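Local coordinates for ArCE4A (Arthrobacter sp. AW19M34-1, PDB 5LGC), which probably removes acetyl groups from N-acetylglucosamine-containing polysaccharides such as chitin, as a NodB-homology polysaccharide deacetylase, at residues D33-Y38 / K63-T68; H77-H82 / A112-Q117. All coordinates share one frame; numbering follows the deposited sequence.

Contact 1. Residues D33-Y38 / K63-T68. With NAG (2-acetamido-2-deoxy-beta-D-glucopyranose), chain B.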
loop_
_atom_site.group_PDB
_atom_site.type_symbol
_atom_site.label_atom_id
_atom_site.label_comp_id
_atom_site.label_asym_id
_atom_site.label_seq_id
_atom_site.Cartn_x
_atom_site.Cartn_y
_atom_site.Cartn_z
ATOM N N ASP A 33 0.181 -6.855 -2.444
ATOM C CA ASP A 33 0.379 -8.287 -2.702
ATOM C C ASP A 33 1.828 -8.735 -2.709
ATOM O O ASP A 33 2.129 -9.864 -3.084
ATOM C CB ASP A 33 -0.270 -8.701 -4.023
ATOM C CG ASP A 33 -1.776 -8.642 -3.969
ATOM O OD1 ASP A 33 -2.315 -8.630 -2.844
ATOM O OD2 ASP A 33 -2.414 -8.617 -5.042
ATOM N N GLY A 34 2.725 -7.856 -2.292
ATOM C CA GLY A 34 4.090 -8.270 -2.086
ATOM C C GLY A 34 4.220 -8.791 -0.674
ATOM O O GLY A 34 3.225 -8.930 0.039
ATOM N N PRO A 35 5.451 -9.080 -0.250
ATOM C CA PRO A 35 6.663 -8.958 -1.063
ATOM C C PRO A 35 6.865 -10.155 -1.992
ATOM O O PRO A 35 6.321 -11.227 -1.739
ATOM C CB PRO A 35 7.768 -8.888 -0.014
ATOM C CG PRO A 35 7.225 -9.681 1.113
ATOM C CD PRO A 35 5.749 -9.479 1.133
ATOM N N GLY A 36 7.622 -9.953 -3.066
ATOM C CA GLY A 36 7.922 -11.008 -4.015
ATOM C C GLY A 36 9.266 -10.749 -4.662
ATOM O O GLY A 36 10.079 -9.983 -4.132
ATOM N N GLU A 37 9.501 -11.366 -5.813
ATOM C CA GLU A 37 10.821 -11.323 -6.434
ATOM C C GLU A 37 11.206 -9.933 -6.932
ATOM O O GLU A 37 12.378 -9.665 -7.172
ATOM C CB GLU A 37 10.894 -12.316 -7.592
ATOM C CG GLU A 37 10.139 -11.868 -8.814
ATOM C CD GLU A 37 9.911 -12.989 -9.803
ATOM O OE1 GLU A 37 10.744 -13.160 -10.712
ATOM O OE2 GLU A 37 8.889 -13.696 -9.672
ATOM N N TYR A 38 10.231 -9.046 -7.089
ATOM C CA TYR A 38 10.534 -7.730 -7.649
ATOM C C TYR A 38 10.659 -6.648 -6.585
ATOM O O TYR A 38 11.042 -5.521 -6.890
ATOM C CB TYR A 38 9.464 -7.318 -8.664
ATOM C CG TYR A 38 9.334 -8.279 -9.815
ATOM C CD1 TYR A 38 10.280 -8.309 -10.832
ATOM C CD2 TYR A 38 8.269 -9.169 -9.881
ATOM C CE1 TYR A 38 10.163 -9.200 -11.889
ATOM C CE2 TYR A 38 8.143 -10.056 -10.930
ATOM C CZ TYR A 38 9.091 -10.070 -11.931
ATOM O OH TYR A 38 8.957 -10.961 -12.972
ATOM N N LYS A 63 6.366 -14.362 5.365
ATOM C CA LYS A 63 7.198 -15.381 5.998
ATOM C C LYS A 63 8.410 -15.761 5.141
ATOM O O LYS A 63 9.444 -16.175 5.662
ATOM C CB LYS A 63 6.349 -16.617 6.311
ATOM C CG LYS A 63 4.974 -16.264 6.885
ATOM C CD LYS A 63 4.714 -16.973 8.200
ATOM C CE LYS A 63 3.301 -17.526 8.236
ATOM N NZ LYS A 63 2.992 -18.261 6.974
ATOM N N LYS A 64 8.283 -15.616 3.826
ATOM C CA LYS A 64 9.389 -15.906 2.923
ATOM C C LYS A 64 10.329 -14.711 2.779
ATOM O O LYS A 64 11.449 -14.850 2.285
ATOM C CB LYS A 64 8.869 -16.310 1.543
ATOM C CG LYS A 64 8.109 -17.622 1.501
ATOM C CD LYS A 64 7.218 -17.684 0.264
ATOM C CE LYS A 64 7.876 -16.994 -0.927
ATOM N NZ LYS A 64 6.975 -16.900 -2.110
ATOM N N TYR A 65 9.878 -13.536 3.212
ATOM C CA TYR A 65 10.640 -12.307 2.990
ATOM C C TYR A 65 10.925 -11.429 4.219
ATOM O O TYR A 65 10.678 -10.224 4.182
ATOM C CB TYR A 65 9.907 -11.457 1.953
ATOM C CG TYR A 65 10.028 -11.961 0.532
ATOM C CD1 TYR A 65 9.172 -12.938 0.039
ATOM C CD2 TYR A 65 10.999 -11.450 -0.322
ATOM C CE1 TYR A 65 9.286 -13.395 -1.259
ATOM C CE2 TYR A 65 11.119 -11.898 -1.619
ATOM C CZ TYR A 65 10.263 -12.870 -2.083
ATOM O OH TYR A 65 10.397 -13.309 -3.377
ATOM N N PRO A 66 11.483 -12.012 5.294
ATOM C CA PRO A 66 11.757 -11.206 6.492
ATOM C C PRO A 66 12.760 -10.067 6.279
ATOM O O PRO A 66 12.495 -8.954 6.733
ATOM C CB PRO A 66 12.325 -12.230 7.478
ATOM C CG PRO A 66 12.903 -13.310 6.605
ATOM C CD PRO A 66 11.952 -13.400 5.449
ATOM N N LYS A 67 13.888 -10.345 5.625
ATOM C CA LYS A 67 14.893 -9.322 5.334
ATOM C C LYS A 67 14.289 -8.166 4.573
ATOM O O LYS A 67 14.506 -6.997 4.896
ATOM C CB LYS A 67 16.047 -9.896 4.509
ATOM C CG LYS A 67 16.895 -10.917 5.216
ATOM C CD LYS A 67 17.985 -11.428 4.287
ATOM C CE LYS A 67 18.775 -12.532 4.944
ATOM N NZ LYS A 67 19.372 -12.068 6.222
ATOM N N THR A 68 13.528 -8.509 3.542
ATOM C CA THR A 68 12.950 -7.525 2.648
ATOM C C THR A 68 11.943 -6.627 3.376
ATOM O O THR A 68 11.933 -5.413 3.176
ATOM C CB THR A 68 12.287 -8.217 1.457
ATOM O OG1 THR A 68 13.286 -8.944 0.731
ATOM C CG2 THR A 68 11.632 -7.205 0.539
HETATM C C1 NAG B . -7.527 -7.097 -7.746
HETATM C C2 NAG B . -6.850 -7.485 -6.524
HETATM C C3 NAG B . -5.478 -8.022 -6.978
HETATM C C4 NAG B . -5.765 -9.283 -7.736
HETATM C C5 NAG B . -6.661 -8.917 -8.927
HETATM C C6 NAG B . -6.968 -10.197 -9.710
HETATM C C7 NAG B . -6.384 -6.139 -4.474
HETATM C C8 NAG B . -6.225 -4.703 -3.984
HETATM N N2 NAG B . -6.648 -6.235 -5.777
HETATM O O3 NAG B . -4.635 -8.295 -5.859
HETATM O O4 NAG B . -4.537 -9.829 -8.245
HETATM O O5 NAG B . -7.885 -8.315 -8.481
HETATM O O6 NAG B . -7.632 -11.137 -8.859
HETATM O O7 NAG B . -6.471 -7.073 -3.683
#
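Y65 lays its ring across the backbone between P35 and G36, with P35 C and G36 N both over one face but displaced toward the rim. With CG anti to the carbonyl carbon (chi1 -75°), the ring is carried on from the proline over the P35-G36 peptide, bringing CZ and OH to G36. The closest apolar side-chain approach is P35 CG to Y65 CB, 3.3 Å, and the two side chains run past each other in opposite senses. Y65 OH settles 3.1 Å from G36 C and 3.2 Å from E37 N, where the angle is too poor for a hydrogen bond. T68 contributes a looser apolar touch, its CG2 lying 4.3 Å from P35 CB, while its OG1 sits in the plane of the Y65 ring, at the edge, and is bonded to N40. P35 follows a cis peptide in the DGP sequence of the NodB-homology loop after strand 26-32; Y65 is the N-cap residue of helix 66-74. With no hydrogen bond between 33-38 and 63-68, the loop meets the start of the helix through shape and van der Waals contact, and polar fixing comes from neighbours such as T39, which binds G36 N.

Contact 2. Residues H77-H82 / A112-Q117; sequences HQIGSH and AGVKPQ. With NAG (2-acetamido-2-deoxy-beta-D-glucopyranose), chain B.
P116 presses its ring against the backbone of G80 and S81, where strand 78-81 forms part of the distorted beta/alpha barrel of the NodB-homology fold. P116 CB lies 3.8 Å from S81 N, and P116 CA makes a bent CA-H...O contact with I79 O (3.4 Å, 131° at the hydrogen), a weak polar touch from a residue that has no N-H to offer. On the other side of the strand's backbone from Q78, I79 supplies the apolar half of the contact: CD1 reaches A112 CB and V114 CG2, each at 4.4 Å. Thus the chain leaving helix 94-112 is met first by a branched side chain and then by backbone, G80 CA facing P116 CB at 3.9 Å.

One water completes this shell. It accepts from Q117 N at 2.7 Å and from Q78 NE2, whose extended chain (chi1 177°, chi2 170°) carries the amide out from the strand to reach it.

Further out, D201 N binds Q78 OE1 and so fixes which end of the amide faces the water. I79, A112 and V114 share V73 of helix 66-74, whereas P116 rests on D105 and I108 of helix 94-112. Backbone bonds tie G80 to F55 and V57 on the neighbouring strand 54-57, and S81 to I118, just beyond Q117. The strand carbonyl nearest the proline is not left to the CA-H alone: the same water donates to I79 O at 2.6 Å.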
loop_
_atom_site.group_PDB
_atom_site.type_symbol
_atom_site.label_atom_id
_atom_site.label_comp_id
_atom_site.label_asym_id
_atom_site.label_seq_id
_atom_site.Cartn_x
_atom_site.Cartn_y
_atom_site.Cartn_z
ATOM N N HIS A 77 9.523 3.196 4.603
ATOM C CA HIS A 77 8.245 2.891 3.974
ATOM C C HIS A 77 7.225 2.484 5.019
ATOM O O HIS A 77 7.572 2.205 6.166
ATOM C CB HIS A 77 8.412 1.801 2.919
ATOM C CG HIS A 77 9.421 2.146 1.872
ATOM N ND1 HIS A 77 9.158 3.035 0.854
ATOM C CD2 HIS A 77 10.704 1.749 1.706
ATOM C CE1 HIS A 77 10.233 3.162 0.096
ATOM N NE2 HIS A 77 11.187 2.393 0.593
ATOM N N GLN A 78 5.960 2.468 4.627
ATOM C CA GLN A 78 4.921 2.045 5.546
ATOM C C GLN A 78 4.435 0.655 5.167
ATOM O O GLN A 78 4.280 0.341 3.983
ATOM C CB GLN A 78 3.758 3.041 5.563
ATOM C CG GLN A 78 2.618 2.586 6.470
ATOM C CD GLN A 78 1.565 3.646 6.699
ATOM O OE1 GLN A 78 1.525 4.667 6.010
ATOM N NE2 GLN A 78 0.700 3.407 7.679
ATOM N N ILE A 79 4.227 -0.187 6.173
ATOM C CA ILE A 79 3.652 -1.505 5.942
ATOM C C ILE A 79 2.223 -1.564 6.451
ATOM O O ILE A 79 1.958 -1.286 7.618
ATOM C CB ILE A 79 4.467 -2.601 6.627
ATOM C CG1 ILE A 79 5.926 -2.503 6.195
ATOM C CG2 ILE A 79 3.905 -3.974 6.274
ATOM C CD1 ILE A 79 6.816 -3.439 6.948
ATOM N N GLY A 80 1.303 -1.906 5.559
ATOM C CA GLY A 80 -0.074 -2.136 5.936
ATOM C C GLY A 80 -0.420 -3.582 5.659
ATOM O O GLY A 80 0.341 -4.287 5.007
ATOM N N SER A 81 -1.567 -4.026 6.152
ATOM C CA SER A 81 -1.983 -5.410 5.968
ATOM C C SER A 81 -2.847 -5.574 4.727
ATOM O O SER A 81 -3.705 -4.736 4.452
ATOM C CB SER A 81 -2.749 -5.895 7.199
ATOM O OG SER A 81 -3.285 -7.190 6.988
ATOM N N HIS A 82 -2.625 -6.650 3.975
ATOM C CA HIS A 82 -3.533 -6.998 2.891
ATOM C C HIS A 82 -4.213 -8.334 3.178
ATOM O O HIS A 82 -4.679 -9.010 2.258
ATOM C CB HIS A 82 -2.805 -7.051 1.546
ATOM C CG HIS A 82 -3.707 -6.825 0.373
ATOM N ND1 HIS A 82 -3.461 -7.357 -0.875
ATOM C CD2 HIS A 82 -4.866 -6.129 0.262
ATOM C CE1 HIS A 82 -4.426 -6.993 -1.704
ATOM N NE2 HIS A 82 -5.291 -6.251 -1.038
ATOM N N ALA A 112 9.634 -7.910 10.820
ATOM C CA ALA A 112 10.119 -6.531 10.745
ATOM C C ALA A 112 10.079 -5.769 12.072
ATOM O O ALA A 112 10.591 -4.651 12.160
ATOM C CB ALA A 112 9.330 -5.771 9.693
ATOM N N GLY A 113 9.475 -6.360 13.098
ATOM C CA GLY A 113 9.462 -5.741 14.414
ATOM C C GLY A 113 8.409 -4.661 14.603
ATOM O O GLY A 113 8.351 -4.024 15.651
ATOM N N VAL A 114 7.574 -4.451 13.590
ATOM C CA VAL A 114 6.505 -3.466 13.684
ATOM C C VAL A 114 5.166 -4.110 13.383
ATOM O O VAL A 114 5.094 -5.158 12.747
ATOM C CB VAL A 114 6.715 -2.281 12.712
ATOM C CG1 VAL A 114 8.041 -1.591 12.987
ATOM C CG2 VAL A 114 6.633 -2.747 11.267
ATOM N N LYS A 115 4.095 -3.486 13.847
ATOM C CA LYS A 115 2.776 -3.938 13.457
ATOM C C LYS A 115 2.131 -2.939 12.520
ATOM O O LYS A 115 2.292 -1.731 12.688
ATOM C CB LYS A 115 1.897 -4.174 14.678
ATOM C CG LYS A 115 2.121 -5.536 15.281
ATOM C CD LYS A 115 0.880 -6.026 15.982
ATOM C CE LYS A 115 1.006 -7.494 16.312
ATOM N NZ LYS A 115 1.628 -7.674 17.639
ATOM N N PRO A 116 1.409 -3.448 11.515
ATOM C CA PRO A 116 0.723 -2.571 10.568
ATOM C C PRO A 116 -0.327 -1.751 11.295
ATOM O O PRO A 116 -0.900 -2.227 12.273
ATOM C CB PRO A 116 0.089 -3.550 9.576
ATOM C CG PRO A 116 -0.091 -4.806 10.363
ATOM C CD PRO A 116 1.085 -4.867 11.292
ATOM N N GLN A 117 -0.558 -0.528 10.836
ATOM C CA GLN A 117 -1.537 0.346 11.463
ATOM C C GLN A 117 -2.740 0.518 10.554
ATOM O O GLN A 117 -3.734 1.132 10.932
ATOM C CB GLN A 117 -0.912 1.703 11.783
ATOM C CG GLN A 117 0.338 1.634 12.644
ATOM C CD GLN A 117 0.033 1.419 14.115
ATOM O OE1 GLN A 117 -0.701 0.503 14.485
ATOM N NE2 GLN A 117 0.598 2.270 14.965
HETATM C C1 NAG B . -7.527 -7.097 -7.746
HETATM C C2 NAG B . -6.850 -7.485 -6.524
HETATM C C3 NAG B . -5.478 -8.022 -6.978
HETATM C C4 NAG B . -5.765 -9.283 -7.736
HETATM C C5 NAG B . -6.661 -8.917 -8.927
HETATM C C6 NAG B . -6.968 -10.197 -9.710
HETATM C C7 NAG B . -6.384 -6.139 -4.474
HETATM C C8 NAG B . -6.225 -4.703 -3.984
HETATM N N2 NAG B . -6.648 -6.235 -5.777
HETATM O O3 NAG B . -4.635 -8.295 -5.859
HETATM O O4 NAG B . -4.537 -9.829 -8.245
HETATM O O5 NAG B . -7.885 -8.315 -8.481
HETATM O O6 NAG B . -7.632 -11.137 -8.859
HETATM O O7 NAG B . -6.471 -7.073 -3.683
HETATM O O HOH W 1 1.096 0.682 9.012
#

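In the fold
Contacts 1 and 2 meet where D33 OD1 lies 2.6 Å from H82 ND1, a weak hydrogen bond joining the residues just beyond the C-terminal ends of strands 26-32 and 78-81, beside the NAG. Contact 1 closes before contact 2 opens, and helix 66-74, which begins in contact 1, leads directly into the strand of contact 2; their centres are 13 Å apart. At the ligand D33 OD2 takes a hydrogen bond from the sugar's O3, modelled very short, and H86 and Y123 bind the same ligand. D33, H82 and H86 are consistent with the Asp-His-His metal site of NodB-homology deacetylases.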